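PDB 6XSX: ZmpA Glycopeptidase, which probably cleaves the peptide backbone of glycoproteins as an M60-family metallopeptidase, this chain holding its catalytic module. Local coordinates for residues M221-F226 with P354-Q359; P367-E372 with V391-D396. One frame throughout, in Å; residues are numbered along the deposited sequence.

Contact 1: residues M221-F226 with P354-Q359; sequences MKYWGF and PLWQLQ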
loop_
_atom_site.group_PDB
_atom_site.type_symbol
_atom_site.label_atom_id
_atom_site.label_comp_id
_atom_site.label_asym_id
_atom_site.label_seq_id
_atom_site.Cartn_x
_atom_site.Cartn_y
_atom_site.Cartn_z
ATOM N N MET A 221 0.611 5.249 7.281
ATOM C CA MET A 221 -0.381 6.101 7.900
ATOM C C MET A 221 0.045 7.568 7.819
ATOM O O MET A 221 -0.795 8.436 7.590
ATOM C CB MET A 221 -0.707 5.636 9.321
ATOM C CG MET A 221 -1.619 4.432 9.264
ATOM S SD MET A 221 -2.136 3.777 10.846
ATOM C CE MET A 221 -3.453 4.917 11.274
ATOM N N LYS A 222 1.352 7.828 7.930
ATOM C CA LYS A 222 1.881 9.158 7.655
ATOM C C LYS A 222 1.531 9.594 6.224
ATOM O O LYS A 222 0.973 10.670 6.018
ATOM C CB LYS A 222 3.391 9.191 7.909
ATOM C CG LYS A 222 4.050 10.536 7.628
ATOM C CD LYS A 222 5.546 10.479 7.854
ATOM C CE LYS A 222 6.297 11.590 7.151
ATOM N NZ LYS A 222 7.762 11.422 7.319
ATOM N N TYR A 223 1.841 8.751 5.234
ATOM C CA TYR A 223 1.558 9.073 3.841
ATOM C C TYR A 223 0.073 9.363 3.612
ATOM O O TYR A 223 -0.259 10.174 2.748
ATOM C CB TYR A 223 2.057 7.953 2.923
ATOM C CG TYR A 223 1.963 8.170 1.430
ATOM C CD1 TYR A 223 2.571 9.250 0.796
ATOM C CD2 TYR A 223 1.320 7.235 0.631
ATOM C CE1 TYR A 223 2.513 9.401 -0.584
ATOM C CE2 TYR A 223 1.242 7.375 -0.745
ATOM C CZ TYR A 223 1.839 8.463 -1.355
ATOM O OH TYR A 223 1.768 8.573 -2.713
ATOM N N TRP A 224 -0.809 8.693 4.370
ATOM C CA TRP A 224 -2.249 8.797 4.177
ATOM C C TRP A 224 -2.833 9.973 4.968
ATOM O O TRP A 224 -4.027 10.258 4.854
ATOM C CB TRP A 224 -2.921 7.471 4.560
ATOM C CG TRP A 224 -3.815 6.926 3.490
ATOM C CD1 TRP A 224 -5.171 6.791 3.544
ATOM C CD2 TRP A 224 -3.412 6.450 2.192
ATOM N NE1 TRP A 224 -5.635 6.257 2.373
ATOM C CE2 TRP A 224 -4.583 6.044 1.522
ATOM C CE3 TRP A 224 -2.182 6.328 1.535
ATOM C CZ2 TRP A 224 -4.562 5.520 0.228
ATOM C CZ3 TRP A 224 -2.157 5.801 0.259
ATOM C CH2 TRP A 224 -3.332 5.403 -0.385
ATOM N N GLY A 225 -1.998 10.630 5.786
ATOM C CA GLY A 225 -2.394 11.833 6.505
ATOM C C GLY A 225 -3.079 11.581 7.850
ATOM O O GLY A 225 -3.793 12.455 8.348
ATOM N N PHE A 226 -2.849 10.402 8.450
ATOM C CA PHE A 226 -3.309 10.139 9.810
ATOM C C PHE A 226 -2.325 10.774 10.788
ATOM O O PHE A 226 -1.394 10.124 11.250
ATOM C CB PHE A 226 -3.506 8.639 10.057
ATOM C CG PHE A 226 -4.638 8.034 9.266
ATOM C CD1 PHE A 226 -5.953 8.180 9.685
ATOM C CD2 PHE A 226 -4.388 7.328 8.100
ATOM C CE1 PHE A 226 -6.996 7.635 8.950
ATOM C CE2 PHE A 226 -5.431 6.783 7.366
ATOM C CZ PHE A 226 -6.733 6.942 7.788
ATOM N N PRO A 354 -1.377 11.949 -13.197
ATOM C CA PRO A 354 -1.416 13.365 -12.816
ATOM C C PRO A 354 -1.247 13.631 -11.319
ATOM O O PRO A 354 -0.712 14.669 -10.922
ATOM C CB PRO A 354 -2.808 13.831 -13.288
ATOM C CG PRO A 354 -3.610 12.547 -13.426
ATOM C CD PRO A 354 -2.597 11.533 -13.911
ATOM N N LEU A 355 -1.736 12.688 -10.506
ATOM C CA LEU A 355 -1.689 12.790 -9.056
ATOM C C LEU A 355 -0.285 12.433 -8.575
ATOM O O LEU A 355 0.249 13.076 -7.675
ATOM C CB LEU A 355 -2.738 11.851 -8.443
ATOM C CG LEU A 355 -4.196 12.239 -8.714
ATOM C CD1 LEU A 355 -5.150 11.136 -8.272
ATOM C CD2 LEU A 355 -4.559 13.549 -8.040
ATOM N N TRP A 356 0.299 11.397 -9.182
ATOM C CA TRP A 356 1.657 10.991 -8.861
ATOM C C TRP A 356 2.638 12.134 -9.140
ATOM O O TRP A 356 3.544 12.395 -8.346
ATOM C CB TRP A 356 2.023 9.706 -9.615
ATOM C CG TRP A 356 3.418 9.231 -9.336
ATOM C CD1 TRP A 356 4.419 9.038 -10.242
ATOM C CD2 TRP A 356 3.978 8.919 -8.048
ATOM N NE1 TRP A 356 5.550 8.594 -9.612
ATOM C CE2 TRP A 356 5.317 8.530 -8.264
ATOM C CE3 TRP A 356 3.483 8.922 -6.735
ATOM C CZ2 TRP A 356 6.161 8.153 -7.218
ATOM C CZ3 TRP A 356 4.322 8.554 -5.699
ATOM C CH2 TRP A 356 5.643 8.173 -5.941
ATOM N N GLN A 357 2.444 12.817 -10.277
ATOM C CA GLN A 357 3.278 13.944 -10.673
ATOM C C GLN A 357 3.246 15.049 -9.618
ATOM O O GLN A 357 4.288 15.620 -9.296
ATOM C CB GLN A 357 2.828 14.512 -12.019
ATOM C CG GLN A 357 3.114 13.593 -13.192
ATOM C CD GLN A 357 2.787 14.246 -14.510
ATOM O OE1 GLN A 357 1.721 14.831 -14.684
ATOM N NE2 GLN A 357 3.712 14.145 -15.456
ATOM N N LEU A 358 2.047 15.371 -9.114
ATOM C CA LEU A 358 1.905 16.387 -8.078
ATOM C C LEU A 358 2.640 15.957 -6.811
ATOM O O LEU A 358 3.167 16.808 -6.102
ATOM C CB LEU A 358 0.422 16.664 -7.795
ATOM C CG LEU A 358 -0.378 17.247 -8.962
ATOM C CD1 LEU A 358 -1.863 17.368 -8.623
ATOM C CD2 LEU A 358 0.179 18.594 -9.414
ATOM N N GLN A 359 2.690 14.640 -6.551
ATOM C CA GLN A 359 3.348 14.090 -5.373
ATOM C C GLN A 359 4.866 14.085 -5.563
ATOM O O GLN A 359 5.615 14.278 -4.609
ATOM C CB GLN A 359 2.831 12.683 -5.065
ATOM C CG GLN A 359 3.516 12.005 -3.885
ATOM C CD GLN A 359 3.227 12.658 -2.550
ATOM O OE1 GLN A 359 2.286 13.431 -2.398
ATOM N NE2 GLN A 359 4.054 12.363 -1.568
#
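Tyr-223, in the last turn of helix 206-224, lies against Gln-359 and Trp-356 of helix 347-361, within the helical part of the M60 peptidase module. The pair illustrates how two helices can be joined by side chains while their backbones stay apart: the nearest CA atoms, those of Tyr-223 and Gln-359, are 10.6 Å from each other. Just past Tyr-223 the helix ends in a Schellman motif, in which Gly-225 takes a positive phi of 86° and Phe-226 N bonds back to Met-221 O at 3.0 Å.

The van der Waals part is a matter of edges. Gln-359 presents its amide nitrogen to the rim of the phenol, NE2 standing 3.5 Å from Tyr-223 CE1 near the plane of the ring; with amide and ring planes 83° apart, this is neither a stack nor an approach over the ring face. A bend at chi2 (67°) in the glutamine chain swings the amide round beside the ring while CG remains near the phenol oxygen. The tyrosine side chain crosses that of Trp-356 at about a right angle, and its OH meets the indole edge at CZ3, 3.9 Å away.

The polar ends, by contrast, are bonded outside the pair. Tyr-223 OH is hydrogen-bonded to Met-301 O, at the start of helix 301-309. Both ends of the Gln-359 amide are gripped by backbone in and after the turn to helix 365-375, OE1 by Trp-366 N and NE2 by Lys-363 O, which holds the amide's rotation. The indole, touched by tyrosine at its six-membered ring, is hydrogen-bonded at the other end, from Trp-356 NE1 to Asp-436 OD1.

Contact 2: residues P367-E372 with V391-D396; sequences PRFEQE and VMAASD. With EDO (1,2-ethanediol), chain G.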
loop_
_atom_site.group_PDB
_atom_site.type_symbol
_atom_site.label_atom_id
_atom_site.label_comp_id
_atom_site.label_asym_id
_atom_site.label_seq_id
_atom_site.Cartn_x
_atom_site.Cartn_y
_atom_site.Cartn_z
ATOM N N PRO A 367 -0.883 13.178 1.564
ATOM C CA PRO A 367 -1.526 13.177 2.881
ATOM C C PRO A 367 -2.640 14.227 2.981
ATOM O O PRO A 367 -3.738 13.933 3.464
ATOM C CB PRO A 367 -0.373 13.422 3.871
ATOM C CG PRO A 367 0.803 13.869 3.013
ATOM C CD PRO A 367 0.584 13.242 1.656
ATOM N N ARG A 368 -2.372 15.425 2.441
ATOM C CA ARG A 368 -3.324 16.525 2.486
ATOM C C ARG A 368 -4.512 16.235 1.568
ATOM O O ARG A 368 -5.649 16.514 1.935
ATOM C CB ARG A 368 -2.633 17.855 2.174
ATOM C CG ARG A 368 -1.524 18.226 3.157
ATOM C CD ARG A 368 -0.860 19.552 2.800
ATOM N NE ARG A 368 -1.889 20.589 2.816
ATOM C CZ ARG A 368 -1.878 21.737 2.134
ATOM N NH1 ARG A 368 -0.870 22.045 1.335
ATOM N NH2 ARG A 368 -2.895 22.569 2.249
ATOM N N PHE A 369 -4.242 15.670 0.379
ATOM C CA PHE A 369 -5.307 15.285 -0.538
ATOM C C PHE A 369 -6.223 14.244 0.119
ATOM O O PHE A 369 -7.449 14.417 0.132
ATOM C CB PHE A 369 -4.713 14.833 -1.875
ATOM C CG PHE A 369 -5.685 14.533 -2.991
ATOM C CD1 PHE A 369 -6.117 15.532 -3.850
ATOM C CD2 PHE A 369 -6.119 13.236 -3.227
ATOM C CE1 PHE A 369 -6.977 15.251 -4.899
ATOM C CE2 PHE A 369 -6.985 12.954 -4.275
ATOM C CZ PHE A 369 -7.407 13.963 -5.110
ATOM N N GLU A 370 -5.622 13.186 0.688
ATOM C CA GLU A 370 -6.369 12.153 1.401
ATOM C C GLU A 370 -7.203 12.765 2.530
ATOM O O GLU A 370 -8.350 12.359 2.731
ATOM C CB GLU A 370 -5.461 11.046 1.954
ATOM C CG GLU A 370 -5.005 10.025 0.922
ATOM C CD GLU A 370 -6.063 9.497 -0.037
ATOM O OE1 GLU A 370 -6.321 8.284 -0.019
ATOM O OE2 GLU A 370 -6.601 10.298 -0.833
ATOM N N GLN A 371 -6.611 13.719 3.266
ATOM C CA GLN A 371 -7.287 14.397 4.367
ATOM C C GLN A 371 -8.549 15.111 3.875
ATOM O O GLN A 371 -9.585 15.046 4.535
ATOM C CB GLN A 371 -6.351 15.355 5.106
ATOM C CG GLN A 371 -5.423 14.672 6.099
ATOM C CD GLN A 371 -4.354 15.621 6.579
ATOM O OE1 GLN A 371 -4.142 16.681 5.991
ATOM N NE2 GLN A 371 -3.661 15.243 7.644
ATOM N N GLU A 372 -8.470 15.769 2.711
ATOM C CA GLU A 372 -9.634 16.468 2.180
ATOM C C GLU A 372 -10.782 15.501 1.909
ATOM O O GLU A 372 -11.934 15.809 2.223
ATOM C CB GLU A 372 -9.317 17.250 0.907
ATOM C CG GLU A 372 -8.458 18.475 1.166
ATOM C CD GLU A 372 -9.144 19.561 1.976
ATOM O OE1 GLU A 372 -10.284 19.915 1.642
ATOM O OE2 GLU A 372 -8.537 20.037 2.945
ATOM N N VAL A 391 -9.645 17.671 -9.335
ATOM C CA VAL A 391 -9.046 18.885 -9.863
ATOM C C VAL A 391 -9.228 19.995 -8.833
ATOM O O VAL A 391 -8.318 20.781 -8.593
ATOM C CB VAL A 391 -9.660 19.277 -11.217
ATOM C CG1 VAL A 391 -9.151 20.635 -11.689
ATOM C CG2 VAL A 391 -9.407 18.211 -12.266
ATOM N N MET A 392 -10.419 20.026 -8.223
ATOM C CA MET A 392 -10.782 21.074 -7.283
ATOM C C MET A 392 -10.022 20.895 -5.974
ATOM O O MET A 392 -9.468 21.866 -5.456
ATOM C CB MET A 392 -12.293 21.094 -7.031
ATOM C CG MET A 392 -13.047 21.630 -8.229
ATOM S SD MET A 392 -14.837 21.736 -7.993
ATOM C CE MET A 392 -15.292 20.006 -7.887
ATOM N N ALA A 393 -9.993 19.651 -5.473
ATOM C CA ALA A 393 -9.335 19.308 -4.220
ATOM C C ALA A 393 -7.822 19.515 -4.320
ATOM O O ALA A 393 -7.213 20.091 -3.411
ATOM C CB ALA A 393 -9.689 17.903 -3.793
ATOM N N ALA A 394 -7.223 19.045 -5.422
ATOM C CA ALA A 394 -5.798 19.227 -5.658
ATOM C C ALA A 394 -5.483 20.721 -5.788
ATOM O O ALA A 394 -4.454 21.187 -5.304
ATOM C CB ALA A 394 -5.349 18.445 -6.875
ATOM N N SER A 395 -6.389 21.470 -6.429
ATOM C CA SER A 395 -6.209 22.905 -6.577
ATOM C C SER A 395 -6.188 23.594 -5.212
ATOM O O SER A 395 -5.323 24.430 -4.970
ATOM C CB SER A 395 -7.233 23.509 -7.503
ATOM O OG SER A 395 -6.999 23.099 -8.845
ATOM N N ASP A 396 -7.142 23.240 -4.334
ATOM C CA ASP A 396 -7.200 23.795 -2.986
ATOM C C ASP A 396 -5.930 23.462 -2.199
ATOM O O ASP A 396 -5.373 24.329 -1.531
ATOM C CB ASP A 396 -8.410 23.280 -2.202
ATOM C CG ASP A 396 -9.755 23.785 -2.700
ATOM O OD1 ASP A 396 -9.830 24.968 -3.111
ATOM O OD2 ASP A 396 -10.724 22.989 -2.664
HETATM C C1 EDO G . 0.960 20.418 -1.443
HETATM O O1 EDO G . 0.696 20.254 -0.059
HETATM C C2 EDO G . 1.110 21.845 -1.826
HETATM O O2 EDO G . 1.797 22.593 -0.846
HETATM O O HOH W 1 -3.830 25.078 1.043
#
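Phe-369 pushes the CE1 side of its ring against two alanines of helix 383-398, and this is where the two helices come close, with the CA atoms of Phe-369 and Ala-394 only 6.5 Å apart. The ring meets Ala-393 CB at 4.0 Å from CE1 and the methyl of Ala-394 at 4.1 Å from the same atom, while the Ala-394 backbone N lies at the ring edge, near its plane. With CG anti to the backbone N (chi1 -174°), the phenyl reaches across to helix 383-398, where small methyls let it come close to the backbone. The rings of Phe-365, Trp-366 and Phe-373, all of its own helix, also meet it.

The other side is looser and wet. Arg-368, its chain bent at chi3, comes no nearer than 4.9 Å to the facing segment, and the link is made by a water, 2.9 Å from Arg-368 NH2 and 3.1 Å from Asp-396 O. Arg-368 NH1 donates a bent bond, 140° at the hydrogen, to O1 of an ethanediol that probably came from the crystallisation liquor. Glu-372 and Asp-396 stay apart, Glu-372 OE1 lying 5.3 Å from Asp-396 OD2. The carboxylate of Asp-396 is held by the hydroxyls of Tyr-420 and Tyr-424, and Glu-372 OE1 has a long, weak ion pair with Arg-376; both may ease the nearness of the like charges.

A phenyl ring whose CE1 corner meets two consecutive alanines thus makes the close point of helix-helix packing between consecutive helices, 365-375 and 383-398, in the helical part of this M60 module.

The two contacts lie in series along the chain, with centres about 9 Å apart, and helix 347-361 of contact 1 leads directly into helix 365-375 of contact 2. They also touch across the fold: the end of helix 206-224 rests on helix 365-375, where Gln-371 NE2 probably donates to Gly-225 O at 2.9 Å and Pro-367 CB packs 3.7 Å from Gly-225 CA. Trp-224 NE1 is 3.2 Å from Glu-370 OE1, and Glu-370 in turn has the like-charged carboxylate of Asp-288 close by. That aspartate follows helix 277-286, which carries an HExxH sequence consistent with a metallopeptidase site, although no metal is bound to it here.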